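Local coordinates for protein STN1 (Saccharomyces cerevisiae, PDB 3KEY), which regulates telomere length and protects chromosome ends, restraining telomerase loading through its interaction with CDC13, at residues Y150-D162 against G173-S185. Sequence-based numbering, arbitrary orientation.
Sequences YPEVLKNWWIDLD and GILLHLEYAAAYS
One face of the Y184 ring is covered by V153, whose CG1 sits 3.9 Å from the ring centroid in a CH-pi contact displaced toward the rim; with CG1 anti to the backbone N (chi1 -175°), the methyl lies over CD2 and CG. At the edge of the Y180 ring, near its plane, lies V153 O, which also accepts a bond from A181 N. The W158 indole crosses the H177 side chain at about a right angle, its CE3 3.8 Å from H177 CB, and its far edge receives E179 OE1, 3.6 Å from W158 CH2. That carboxylate oxygen is gripped by N156: ND2 donates to OE1 over 2.8 Å, almost straight (166°) and in the amide plane. The other oxygen, OE2, stays 4.1 Å from K155 NZ, and a water joins them. E179 O takes both K155 N and N156 N, the mark of a classic beta bulge. Beyond it the antiparallel pairing is regular, W158 with H177 and D160 with L175 each exchanging two backbone bonds. On the face bearing W157, I159 and L161, I159 CG1 meets L176 CD2 at 3.8 Å; L176 and L178 touch L106 of helix 90-108, while W157 and I159 touch L143 and F139 of helix 132-149. An alanine in place of E179 would probably leave N156 ND2 without its carboxylate mate and K155 without its water-bridged counter-charge. The two strands form the beta hairpin of the second winged helix-turn-helix region, its wing, with strand 113-117 on the other side of 173-180. The apolar face packs in part on the two helices, while opposite charges of K155 and E179 meet through water, not as a direct salt bridge, so their attraction is probably modest.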
ATOM      1  N   TYR A 150      10.806 -16.683  -3.674  1.00 47.47           N
ATOM      2  CA  TYR A 150      11.857 -17.116  -4.590  1.00 46.70           C
ATOM      3  C   TYR A 150      13.250 -16.793  -4.068  1.00 45.38           C
ATOM      4  O   TYR A 150      13.979 -15.999  -4.666  1.00 45.92           O
ATOM      5  CB  TYR A 150      11.664 -16.485  -5.974  1.00 49.00           C
ATOM      6  CG  TYR A 150      10.297 -16.742  -6.560  1.00 53.15           C
ATOM      7  CD1 TYR A 150       9.185 -16.031  -6.106  1.00 55.58           C
ATOM      8  CD2 TYR A 150      10.101 -17.733  -7.525  1.00 53.81           C
ATOM      9  CE1 TYR A 150       7.907 -16.297  -6.591  1.00 58.09           C
ATOM     10  CE2 TYR A 150       8.824 -18.010  -8.023  1.00 55.58           C
ATOM     11  CZ  TYR A 150       7.731 -17.284  -7.547  1.00 58.16           C
ATOM     12  OH  TYR A 150       6.459 -17.531  -8.010  1.00 58.27           O
ATOM     13  N   PRO A 151      13.641 -17.405  -2.937  1.00 44.22           N
ATOM     14  CA  PRO A 151      14.970 -17.143  -2.374  1.00 44.54           C
ATOM     15  C   PRO A 151      16.116 -17.623  -3.263  1.00 44.54           C
ATOM     16  O   PRO A 151      17.250 -17.167  -3.115  1.00 45.39           O
ATOM     17  CB  PRO A 151      14.923 -17.852  -1.018  1.00 43.54           C
ATOM     18  CG  PRO A 151      13.906 -18.930  -1.219  1.00 43.61           C
ATOM     19  CD  PRO A 151      12.842 -18.248  -2.030  1.00 41.85           C
ATOM     20  N   GLU A 152      15.819 -18.523  -4.198  1.00 43.20           N
ATOM     21  CA  GLU A 152      16.849 -19.041  -5.101  1.00 43.01           C
ATOM     22  C   GLU A 152      17.108 -18.061  -6.236  1.00 41.28           C
ATOM     23  O   GLU A 152      18.104 -18.170  -6.954  1.00 40.44           O
ATOM     24  CB  GLU A 152      16.423 -20.397  -5.690  1.00 44.50           C
ATOM     25  CG  GLU A 152      15.943 -21.398  -4.651  1.00 47.08           C
ATOM     26  CD  GLU A 152      14.427 -21.399  -4.488  1.00 49.84           C
ATOM     27  OE1 GLU A 152      13.787 -20.337  -4.681  1.00 47.52           O
ATOM     28  OE2 GLU A 152      13.873 -22.476  -4.157  1.00 52.33           O
ATOM     29  N   VAL A 153      16.213 -17.093  -6.392  1.00 39.74           N
ATOM     30  CA  VAL A 153      16.354 -16.113  -7.458  1.00 39.54           C
ATOM     31  C   VAL A 153      16.667 -14.691  -6.975  1.00 38.78           C
ATOM     32  O   VAL A 153      17.651 -14.087  -7.403  1.00 40.40           O
ATOM     33  CB  VAL A 153      15.084 -16.099  -8.330  1.00 39.45           C
ATOM     34  CG1 VAL A 153      15.268 -15.174  -9.515  1.00 41.75           C
ATOM     35  CG2 VAL A 153      14.785 -17.516  -8.812  1.00 41.90           C
ATOM     36  N   LEU A 154      15.837 -14.160  -6.083  1.00 37.20           N
ATOM     37  CA  LEU A 154      16.030 -12.798  -5.575  1.00 36.41           C
ATOM     38  C   LEU A 154      16.774 -12.804  -4.243  1.00 36.08           C
ATOM     39  O   LEU A 154      16.245 -13.281  -3.239  1.00 33.55           O
ATOM     40  CB  LEU A 154      14.672 -12.110  -5.373  1.00 35.01           C
ATOM     41  CG  LEU A 154      14.487 -10.622  -5.712  1.00 38.55           C
ATOM     42  CD1 LEU A 154      13.373 -10.058  -4.831  1.00 35.77           C
ATOM     43  CD2 LEU A 154      15.758  -9.847  -5.511  1.00 35.32           C
ATOM     44  N   LYS A 155      17.992 -12.268  -4.237  1.00 36.63           N
ATOM     45  CA  LYS A 155      18.790 -12.203  -3.015  1.00 38.35           C
ATOM     46  C   LYS A 155      18.496 -10.933  -2.199  1.00 38.47           C
ATOM     47  O   LYS A 155      18.267 -11.003  -0.992  1.00 38.95           O
ATOM     48  CB  LYS A 155      20.276 -12.255  -3.369  1.00 40.25           C
ATOM     49  CG  LYS A 155      21.211 -12.323  -2.168  1.00 42.58           C
ATOM     50  CD  LYS A 155      22.665 -12.368  -2.621  1.00 47.83           C
ATOM     51  CE  LYS A 155      23.632 -12.407  -1.446  1.00 50.59           C
ATOM     52  NZ  LYS A 155      25.043 -12.266  -1.916  1.00 54.51           N
ATOM     53  N   ASN A 156      18.516  -9.778  -2.865  1.00 37.61           N
ATOM     54  CA  ASN A 156      18.241  -8.477  -2.225  1.00 35.72           C
ATOM     55  C   ASN A 156      17.578  -7.509  -3.204  1.00 34.22           C
ATOM     56  O   ASN A 156      17.613  -7.717  -4.420  1.00 33.26           O
ATOM     57  CB  ASN A 156      19.536  -7.815  -1.727  1.00 37.70           C
ATOM     58  CG  ASN A 156      20.078  -8.454  -0.465  1.00 41.26           C
ATOM     59  OD1 ASN A 156      19.394  -8.514   0.558  1.00 41.83           O
ATOM     60  ND2 ASN A 156      21.321  -8.930  -0.529  1.00 43.85           N
ATOM     61  N   TRP A 157      16.987  -6.446  -2.665  1.00 32.05           N
ATOM     62  CA  TRP A 157      16.338  -5.428  -3.488  1.00 31.16           C
ATOM     63  C   TRP A 157      16.364  -4.069  -2.798  1.00 30.94           C
ATOM     64  O   TRP A 157      16.443  -3.992  -1.577  1.00 27.97           O
ATOM     65  CB  TRP A 157      14.874  -5.798  -3.790  1.00 30.71           C
ATOM     66  CG  TRP A 157      13.994  -5.920  -2.575  1.00 30.58           C
ATOM     67  CD1 TRP A 157      13.697  -7.066  -1.888  1.00 31.36           C
ATOM     68  CD2 TRP A 157      13.330  -4.852  -1.881  1.00 31.25           C
ATOM     69  NE1 TRP A 157      12.891  -6.776  -0.810  1.00 32.12           N
ATOM     70  CE2 TRP A 157      12.650  -5.430  -0.783  1.00 32.23           C
ATOM     71  CE3 TRP A 157      13.245  -3.465  -2.082  1.00 32.12           C
ATOM     72  CZ2 TRP A 157      11.892  -4.661   0.122  1.00 33.19           C
ATOM     73  CZ3 TRP A 157      12.494  -2.700  -1.186  1.00 31.29           C
ATOM     74  CH2 TRP A 157      11.827  -3.305  -0.096  1.00 33.15           C
ATOM     75  N   TRP A 158      16.307  -3.007  -3.593  1.00 30.44           N
ATOM     76  CA  TRP A 158      16.277  -1.639  -3.079  1.00 31.83           C
ATOM     77  C   TRP A 158      15.430  -0.817  -4.047  1.00 32.32           C
ATOM     78  O   TRP A 158      15.333  -1.144  -5.233  1.00 31.43           O
ATOM     79  CB  TRP A 158      17.678  -1.014  -3.045  1.00 33.06           C
ATOM     80  CG  TRP A 158      18.688  -1.730  -2.201  1.00 36.31           C
ATOM     81  CD1 TRP A 158      19.081  -1.405  -0.931  1.00 36.98           C
ATOM     82  CD2 TRP A 158      19.468  -2.866  -2.587  1.00 35.83           C
ATOM     83  NE1 TRP A 158      20.069  -2.269  -0.505  1.00 37.44           N
ATOM     84  CE2 TRP A 158      20.325  -3.176  -1.502  1.00 38.02           C
ATOM     85  CE3 TRP A 158      19.528  -3.657  -3.746  1.00 37.01           C
ATOM     86  CZ2 TRP A 158      21.235  -4.240  -1.542  1.00 37.92           C
ATOM     87  CZ3 TRP A 158      20.436  -4.719  -3.788  1.00 40.32           C
ATOM     88  CH2 TRP A 158      21.279  -4.999  -2.686  1.00 41.10           C
ATOM     89  N   ILE A 159      14.823   0.248  -3.539  1.00 32.36           N
ATOM     90  CA  ILE A 159      14.041   1.137  -4.374  1.00 33.26           C
ATOM     91  C   ILE A 159      14.551   2.559  -4.161  1.00 34.40           C
ATOM     92  O   ILE A 159      14.593   3.040  -3.027  1.00 33.03           O
ATOM     93  CB  ILE A 159      12.537   1.086  -4.028  1.00 33.34           C
ATOM     94  CG1 ILE A 159      11.985  -0.314  -4.312  1.00 31.59           C
ATOM     95  CG2 ILE A 159      11.776   2.147  -4.838  1.00 32.34           C
ATOM     96  CD1 ILE A 159      10.485  -0.445  -4.045  1.00 32.57           C
ATOM     97  N   ASP A 160      14.961   3.211  -5.249  1.00 35.33           N
ATOM     98  CA  ASP A 160      15.439   4.595  -5.203  1.00 37.56           C
ATOM     99  C   ASP A 160      14.407   5.512  -5.845  1.00 40.24           C
ATOM    100  O   ASP A 160      13.594   5.072  -6.657  1.00 36.12           O
ATOM    101  CB  ASP A 160      16.745   4.766  -5.985  1.00 35.62           C
ATOM    102  CG  ASP A 160      17.957   4.288  -5.219  1.00 37.23           C
ATOM    103  OD1 ASP A 160      17.833   4.003  -4.014  1.00 35.58           O
ATOM    104  OD2 ASP A 160      19.041   4.209  -5.828  1.00 39.40           O
ATOM    105  N   LEU A 161      14.444   6.790  -5.487  1.00 44.58           N
ATOM    106  CA  LEU A 161      13.534   7.754  -6.087  1.00 50.08           C
ATOM    107  C   LEU A 161      14.294   8.424  -7.225  1.00 53.98           C
ATOM    108  O   LEU A 161      15.462   8.786  -7.065  1.00 54.10           O
ATOM    109  CB  LEU A 161      13.094   8.810  -5.071  1.00 48.93           C
ATOM    110  CG  LEU A 161      12.182   8.359  -3.931  1.00 50.01           C
ATOM    111  CD1 LEU A 161      11.718   9.584  -3.154  1.00 49.76           C
ATOM    112  CD2 LEU A 161      10.985   7.605  -4.483  1.00 48.96           C
ATOM    113  N   ASP A 162      13.642   8.579  -8.374  1.00 58.00           N
ATOM    114  CA  ASP A 162      14.284   9.204  -9.521  1.00 62.20           C
ATOM    115  C   ASP A 162      13.874  10.663  -9.677  1.00 63.33           C
ATOM    116  O   ASP A 162      14.268  11.324 -10.637  1.00 64.74           O
ATOM    117  CB  ASP A 162      13.958   8.433 -10.804  1.00 65.17           C
ATOM    118  CG  ASP A 162      14.426   6.995 -10.749  1.00 70.02           C
ATOM    119  OD1 ASP A 162      15.311   6.684  -9.926  1.00 20.11           O
ATOM    120  OD2 ASP A 162      13.912   6.169 -11.538  1.00 20.11           O
ATOM    121  N   GLY A 173       9.242   9.072 -11.088  1.00 51.19           N
ATOM    122  CA  GLY A 173       9.297   7.623 -11.038  1.00 47.10           C
ATOM    123  C   GLY A 173      10.211   7.058  -9.966  1.00 44.07           C
ATOM    124  O   GLY A 173      10.747   7.796  -9.139  1.00 43.48           O
ATOM    125  N   ILE A 174      10.375   5.738  -9.978  1.00 39.78           N
ATOM    126  CA  ILE A 174      11.225   5.062  -9.016  1.00 38.61           C
ATOM    127  C   ILE A 174      12.237   4.204  -9.770  1.00 38.25           C
ATOM    128  O   ILE A 174      12.066   3.914 -10.960  1.00 35.81           O
ATOM    129  CB  ILE A 174      10.395   4.174  -8.045  1.00 37.75           C
ATOM    130  CG1 ILE A 174       9.696   3.048  -8.806  1.00 38.64           C
ATOM    131  CG2 ILE A 174       9.349   5.031  -7.329  1.00 39.55           C
ATOM    132  CD1 ILE A 174       8.912   2.103  -7.897  1.00 37.52           C
ATOM    133  N   LEU A 175      13.294   3.812  -9.075  1.00 35.89           N
ATOM    134  CA  LEU A 175      14.336   3.002  -9.672  1.00 36.80           C
ATOM    135  C   LEU A 175      14.457   1.726  -8.850  1.00 37.27           C
ATOM    136  O   LEU A 175      14.765   1.767  -7.652  1.00 39.01           O
ATOM    137  CB  LEU A 175      15.655   3.789  -9.671  1.00 39.19           C
ATOM    138  CG  LEU A 175      16.862   3.244 -10.439  1.00 43.28           C
ATOM    139  CD1 LEU A 175      16.562   3.279 -11.933  1.00 41.97           C
ATOM    140  CD2 LEU A 175      18.112   4.079 -10.124  1.00 40.06           C
ATOM    141  N   LEU A 176      14.186   0.593  -9.487  1.00 35.57           N
ATOM    142  CA  LEU A 176      14.265  -0.697  -8.813  1.00 34.70           C
ATOM    143  C   LEU A 176      15.653  -1.322  -8.954  1.00 34.97           C
ATOM    144  O   LEU A 176      16.196  -1.417 -10.055  1.00 36.34           O
ATOM    145  CB  LEU A 176      13.221  -1.659  -9.388  1.00 33.29           C
ATOM    146  CG  LEU A 176      11.765  -1.178  -9.432  1.00 36.11           C
ATOM    147  CD1 LEU A 176      10.941  -2.188 -10.214  1.00 33.15           C
ATOM    148  CD2 LEU A 176      11.202  -1.006  -8.013  1.00 34.57           C
ATOM    149  N   HIS A 177      16.226  -1.737  -7.832  1.00 34.25           N
ATOM    150  CA  HIS A 177      17.532  -2.396  -7.837  1.00 33.55           C
ATOM    151  C   HIS A 177      17.301  -3.828  -7.398  1.00 33.11           C
ATOM    152  O   HIS A 177      16.689  -4.068  -6.355  1.00 32.81           O
ATOM    153  CB  HIS A 177      18.507  -1.735  -6.856  1.00 33.03           C
ATOM    154  CG  HIS A 177      18.896  -0.343  -7.235  1.00 35.49           C
ATOM    155  ND1 HIS A 177      18.230   0.774  -6.767  1.00 36.03           N
ATOM    156  CD2 HIS A 177      19.865   0.115  -8.061  1.00 33.74           C
ATOM    157  CE1 HIS A 177      18.776   1.858  -7.289  1.00 35.38           C
ATOM    158  NE2 HIS A 177      19.770   1.487  -8.077  1.00 38.11           N
ATOM    159  N   LEU A 178      17.780  -4.779  -8.190  1.00 33.50           N
ATOM    160  CA  LEU A 178      17.611  -6.188  -7.859  1.00 34.38           C
ATOM    161  C   LEU A 178      18.965  -6.893  -7.859  1.00 33.66           C
ATOM    162  O   LEU A 178      19.787  -6.687  -8.754  1.00 33.52           O
ATOM    163  CB  LEU A 178      16.675  -6.866  -8.875  1.00 34.14           C
ATOM    164  CG  LEU A 178      15.305  -6.213  -9.091  1.00 34.88           C
ATOM    165  CD1 LEU A 178      14.549  -6.927 -10.231  1.00 34.59           C
ATOM    166  CD2 LEU A 178      14.507  -6.259  -7.790  1.00 30.99           C
ATOM    167  N   GLU A 179      19.203  -7.699  -6.832  1.00 34.03           N
ATOM    168  CA  GLU A 179      20.440  -8.464  -6.738  1.00 36.30           C
ATOM    169  C   GLU A 179      19.996  -9.928  -6.755  1.00 34.84           C
ATOM    170  O   GLU A 179      19.086 -10.318  -6.021  1.00 34.75           O
ATOM    171  CB  GLU A 179      21.190  -8.144  -5.443  1.00 36.27           C
ATOM    172  CG  GLU A 179      22.401  -9.043  -5.213  1.00 42.93           C
ATOM    173  CD  GLU A 179      23.196  -8.676  -3.963  1.00 45.01           C
ATOM    174  OE1 GLU A 179      22.578  -8.329  -2.935  1.00 45.58           O
ATOM    175  OE2 GLU A 179      24.441  -8.753  -4.011  1.00 48.51           O
ATOM    176  N   TYR A 180      20.640 -10.729  -7.591  1.00 34.37           N
ATOM    177  CA  TYR A 180      20.272 -12.132  -7.730  1.00 34.80           C
ATOM    178  C   TYR A 180      21.088 -13.136  -6.919  1.00 37.16           C
ATOM    179  O   TYR A 180      22.283 -12.945  -6.681  1.00 37.21           O
ATOM    180  CB  TYR A 180      20.283 -12.502  -9.215  1.00 33.19           C
ATOM    181  CG  TYR A 180      19.306 -11.666 -10.010  1.00 32.10           C
ATOM    182  CD1 TYR A 180      19.714 -10.493 -10.658  1.00 34.35           C
ATOM    183  CD2 TYR A 180      17.956 -12.002 -10.050  1.00 31.19           C
ATOM    184  CE1 TYR A 180      18.788  -9.672 -11.326  1.00 33.14           C
ATOM    185  CE2 TYR A 180      17.024 -11.192 -10.708  1.00 33.04           C
ATOM    186  CZ  TYR A 180      17.442 -10.032 -11.341  1.00 33.04           C
ATOM    187  OH  TYR A 180      16.509  -9.239 -11.979  1.00 32.57           O
ATOM    188  N   ALA A 181      20.422 -14.209  -6.500  1.00 36.97           N
ATOM    189  CA  ALA A 181      21.056 -15.257  -5.706  1.00 39.66           C
ATOM    190  C   ALA A 181      21.972 -16.138  -6.552  1.00 40.56           C
ATOM    191  O   ALA A 181      21.887 -16.148  -7.783  1.00 39.13           O
ATOM    192  CB  ALA A 181      19.989 -16.116  -5.024  1.00 39.63           C
ATOM    193  N   ALA A 182      22.841 -16.878  -5.875  1.00 41.36           N
ATOM    194  CA  ALA A 182      23.797 -17.768  -6.527  1.00 43.93           C
ATOM    195  C   ALA A 182      23.169 -18.792  -7.483  1.00 44.16           C
ATOM    196  O   ALA A 182      23.596 -18.911  -8.630  1.00 44.62           O
ATOM    197  CB  ALA A 182      24.628 -18.494  -5.461  1.00 44.51           C
ATOM    198  N   ALA A 183      22.164 -19.526  -7.006  1.00 43.95           N
ATOM    199  CA  ALA A 183      21.488 -20.546  -7.815  1.00 43.95           C
ATOM    200  C   ALA A 183      21.062 -20.041  -9.199  1.00 44.17           C
ATOM    201  O   ALA A 183      21.365 -20.673 -10.213  1.00 44.61           O
ATOM    202  CB  ALA A 183      20.271 -21.091  -7.056  1.00 42.36           C
ATOM    203  N   TYR A 184      20.363 -18.907  -9.232  1.00 44.75           N
ATOM    204  CA  TYR A 184      19.895 -18.308 -10.481  1.00 44.82           C
ATOM    205  C   TYR A 184      21.094 -17.759 -11.240  1.00 46.48           C
ATOM    206  O   TYR A 184      21.052 -17.588 -12.463  1.00 45.54           O
ATOM    207  CB  TYR A 184      18.889 -17.188 -10.183  1.00 42.89           C
ATOM    208  CG  TYR A 184      18.202 -16.606 -11.399  1.00 41.74           C
ATOM    209  CD1 TYR A 184      17.581 -17.431 -12.343  1.00 42.20           C
ATOM    210  CD2 TYR A 184      18.137 -15.222 -11.590  1.00 42.14           C
ATOM    211  CE1 TYR A 184      16.912 -16.890 -13.446  1.00 41.03           C
ATOM    212  CE2 TYR A 184      17.469 -14.671 -12.684  1.00 40.48           C
ATOM    213  CZ  TYR A 184      16.859 -15.508 -13.608  1.00 40.89           C
ATOM    214  OH  TYR A 184      16.208 -14.959 -14.694  1.00 37.45           O
ATOM    215  N   SER A 185      22.162 -17.506 -10.488  1.00 48.30           N
ATOM    216  CA  SER A 185      23.430 -16.991 -11.002  1.00 50.60           C
ATOM    217  C   SER A 185      23.426 -15.475 -11.080  1.00 50.84           C
ATOM    218  O   SER A 185      23.484 -14.805 -10.049  1.00 52.63           O
ATOM    219  CB  SER A 185      23.747 -17.591 -12.378  1.00 51.10           C
ATOM    220  OG  SER A 185      25.048 -17.237 -12.804  1.00 50.53           O
TER
HETATM  221  O   HOH W   1      26.152  -9.204  -1.598  1.00 67.07           O